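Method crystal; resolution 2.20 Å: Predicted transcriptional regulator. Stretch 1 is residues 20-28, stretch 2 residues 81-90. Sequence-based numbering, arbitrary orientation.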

# COMPACT_ATOMS: atom_id res chain seq x y z
N ILE D 20 8.47 9.49 10.58
CA ILE D 20 9.80 9.90 11.06
C ILE D 20 10.95 9.09 10.44
O ILE D 20 11.99 9.68 10.08
N LYS D 21 10.77 7.78 10.29
CA LYS D 21 11.81 6.97 9.65
C LYS D 21 12.05 7.36 8.21
O LYS D 21 13.15 7.20 7.67
N ASN D 22 11.01 7.80 7.53
CA ASN D 22 11.18 8.21 6.15
C ASN D 22 11.95 9.54 6.05
O ASN D 22 12.76 9.73 5.13
N GLU D 23 11.70 10.44 7.00
CA GLU D 23 12.42 11.70 7.07
C GLU D 23 13.90 11.45 7.32
O GLU D 23 14.76 12.12 6.74
N VAL D 24 14.18 10.49 8.20
CA VAL D 24 15.53 10.04 8.44
C VAL D 24 16.05 9.44 7.14
O VAL D 24 17.03 9.93 6.58
N ALA D 25 15.35 8.44 6.63
CA ALA D 25 15.77 7.79 5.40
C ALA D 25 16.11 8.81 4.31
O ALA D 25 17.06 8.62 3.60
N THR D 26 15.33 9.89 4.19
CA THR D 26 15.53 10.86 3.10
C THR D 26 16.33 12.12 3.50
O THR D 26 16.37 13.08 2.75
N ASP D 27 16.98 12.10 4.66
CA ASP D 27 17.83 13.21 5.15
C ASP D 27 17.05 14.49 5.50
O ASP D 27 17.61 15.55 5.62
N VAL D 28 15.74 14.39 5.70
CA VAL D 28 14.97 15.51 6.23
C VAL D 28 15.35 15.72 7.70
O VAL D 28 15.45 16.85 8.19
N SER D 81 22.20 2.71 8.48
CA SER D 81 21.47 1.48 8.78
C SER D 81 19.98 1.60 8.42
O SER D 81 19.39 0.74 7.76
N VAL D 82 19.38 2.64 8.95
CA VAL D 82 18.02 3.03 8.64
C VAL D 82 17.74 3.25 7.14
O VAL D 82 16.68 2.87 6.65
N LYS D 83 18.68 3.89 6.44
CA LYS D 83 18.54 4.12 4.99
C LYS D 83 18.49 2.79 4.29
O LYS D 83 17.60 2.55 3.46
N ASN D 84 19.37 1.89 4.70
CA ASN D 84 19.41 0.52 4.13
C ASN D 84 18.14 -0.33 4.37
O ASN D 84 17.67 -0.98 3.45
N SER D 85 17.56 -0.29 5.56
CA SER D 85 16.32 -1.02 5.82
C SER D 85 15.19 -0.34 5.09
O SER D 85 14.32 -1.01 4.54
N ASN D 86 15.14 0.98 5.10
CA ASN D 86 14.08 1.65 4.31
C ASN D 86 14.13 1.20 2.85
O ASN D 86 13.12 0.90 2.26
N GLN D 87 15.32 1.13 2.26
CA GLN D 87 15.47 0.63 0.88
C GLN D 87 14.96 -0.80 0.75
O GLN D 87 14.36 -1.19 -0.26
N ASN D 88 15.22 -1.61 1.76
CA ASN D 88 14.80 -3.00 1.69
C ASN D 88 13.31 -3.15 1.67
O ASN D 88 12.82 -4.07 1.03
N ARG D 89 12.63 -2.28 2.41
CA ARG D 89 11.18 -2.19 2.45
C ARG D 89 10.62 -1.89 1.06
O ARG D 89 9.77 -2.58 0.56
N LEU D 90 11.15 -0.85 0.44
CA LEU D 90 10.80 -0.46 -0.92
C LEU D 90 11.15 -1.56 -1.94
O LEU D 90 10.45 -1.76 -2.93

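This is a small, mixed contact between two helices, burying 352 Å² in all, with no direct hydrogen bond across it but two bridging waters and one long salt bridge. The axes cross at 112° and approach to 9.0 Å; the backbones come nearest at A25 and K83, whose CA atoms lie 4.6 Å apart. V82 (chi1 t) points toward stretch 1 and supplies the apolar part: its CG1 lies 3.8 Å from CG1 of V24, also t.

K83 leaves its helix sideways, yet its m, t, t, t chain runs along the end of helix 20-25. Its CG lies 3.5 Å from A25 O and its CE 3.6 Å from V24 O, so the aliphatic portion packs on backbone. The NZ reaches D27 OD1 at 4.0 Å, a long salt bridge. Water 2 donates to V24 O (2.7 Å) and accepts a weak bond from K83 NZ (3.3 Å).

N86 (t) also points toward stretch 1, placing ND2 3.4 Å from A25 CB. Water 1 accepts from both N22 ND2 (2.5 Å) and N86 ND2 (3.1 Å), joining the two amides. R89 NH2 donates to N86 OD1 at 3.1 Å. N22 ND2 sits at the guanidinium edge, 4.0 Å from R89 NH2, a contact without a hydrogen bond.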

# COMPACT_ATOMS: atom_id res chain seq x y z
CB ILE D 20 9.85 9.92 12.62
CG1 ILE D 20 9.10 11.18 13.12
CG2 ILE D 20 11.29 9.91 13.10
CD1 ILE D 20 8.63 11.13 14.57
CB LYS D 21 11.43 5.50 9.67
CG LYS D 21 11.48 4.89 11.04
CD LYS D 21 10.79 3.53 11.08
CE LYS D 21 11.35 2.54 10.09
NZ LYS D 21 10.40 1.39 9.95
CB ASN D 22 9.85 8.29 5.42
CG ASN D 22 10.02 8.27 3.90
OD1 ASN D 22 9.67 9.24 3.20
ND2 ASN D 22 10.58 7.17 3.38
CB GLU D 23 11.85 12.60 8.17
CG GLU D 23 10.50 13.16 7.76
CD GLU D 23 9.89 14.08 8.79
OE1 GLU D 23 10.34 14.10 9.96
OE2 GLU D 23 8.92 14.77 8.43
CB VAL D 24 15.62 9.03 9.58
CG1 VAL D 24 17.05 8.53 9.72
CG2 VAL D 24 15.14 9.63 10.89
CB ALA D 25 14.71 6.82 4.92
CB THR D 26 14.20 11.26 2.49
OG1 THR D 26 13.32 11.76 3.50
CG2 THR D 26 13.54 10.05 1.82
CB ASP D 27 18.98 13.49 4.16
CG ASP D 27 20.17 14.23 4.82
OD1 ASP D 27 20.64 13.82 5.93
OD2 ASP D 27 20.65 15.25 4.21
CB VAL D 28 13.46 15.27 6.03
CG1 VAL D 28 12.59 16.26 6.81
CG2 VAL D 28 13.16 15.33 4.57
CB SER D 81 21.62 1.15 10.26
OG SER D 81 21.23 -0.18 10.53
CB VAL D 82 17.67 4.39 9.38
CG1 VAL D 82 16.22 4.86 8.99
CG2 VAL D 82 17.84 4.23 10.88
CB LYS D 83 19.66 5.00 4.46
CG LYS D 83 19.45 6.41 4.94
CD LYS D 83 20.54 7.45 4.65
CE LYS D 83 20.22 8.74 5.45
NZ LYS D 83 20.93 9.95 4.98
CB ASN D 84 20.61 -0.24 4.67
CG ASN D 84 21.87 0.07 3.94
OD1 ASN D 84 21.84 0.64 2.83
ND2 ASN D 84 23.00 -0.29 4.53
CB SER D 85 16.01 -1.07 7.32
OG SER D 85 17.11 -1.45 8.11
CB ASN D 86 14.21 3.17 4.40
CG ASN D 86 13.07 3.89 3.74
OD1 ASN D 86 11.93 3.81 4.21
ND2 ASN D 86 13.35 4.62 2.66
CB GLN D 87 16.94 0.65 0.49
CG GLN D 87 17.17 0.48 -1.00
CD GLN D 87 18.64 0.51 -1.37
OE1 GLN D 87 19.18 -0.49 -1.93
NE2 GLN D 87 19.30 1.63 -1.07
CB ASN D 88 15.37 -3.84 2.83
CG ASN D 88 16.76 -4.32 2.53
OD1 ASN D 88 17.31 -4.04 1.46
ND2 ASN D 88 17.38 -4.97 3.51
CB ARG D 89 10.77 -1.06 3.43
CG ARG D 89 9.25 -0.73 3.36
CD ARG D 89 8.87 0.40 4.33
NE ARG D 89 9.36 1.71 3.88
CZ ARG D 89 8.86 2.36 2.82
NH1 ARG D 89 7.88 1.84 2.10
NH2 ARG D 89 9.34 3.52 2.47
CB LEU D 90 11.52 0.85 -1.26
CG LEU D 90 11.01 2.07 -0.43
CD1 LEU D 90 11.85 3.31 -0.58
CD2 LEU D 90 9.57 2.32 -0.79
O HOH W 1 11.43 6.47 1.11
O HOH W 2 19.30 11.06 7.63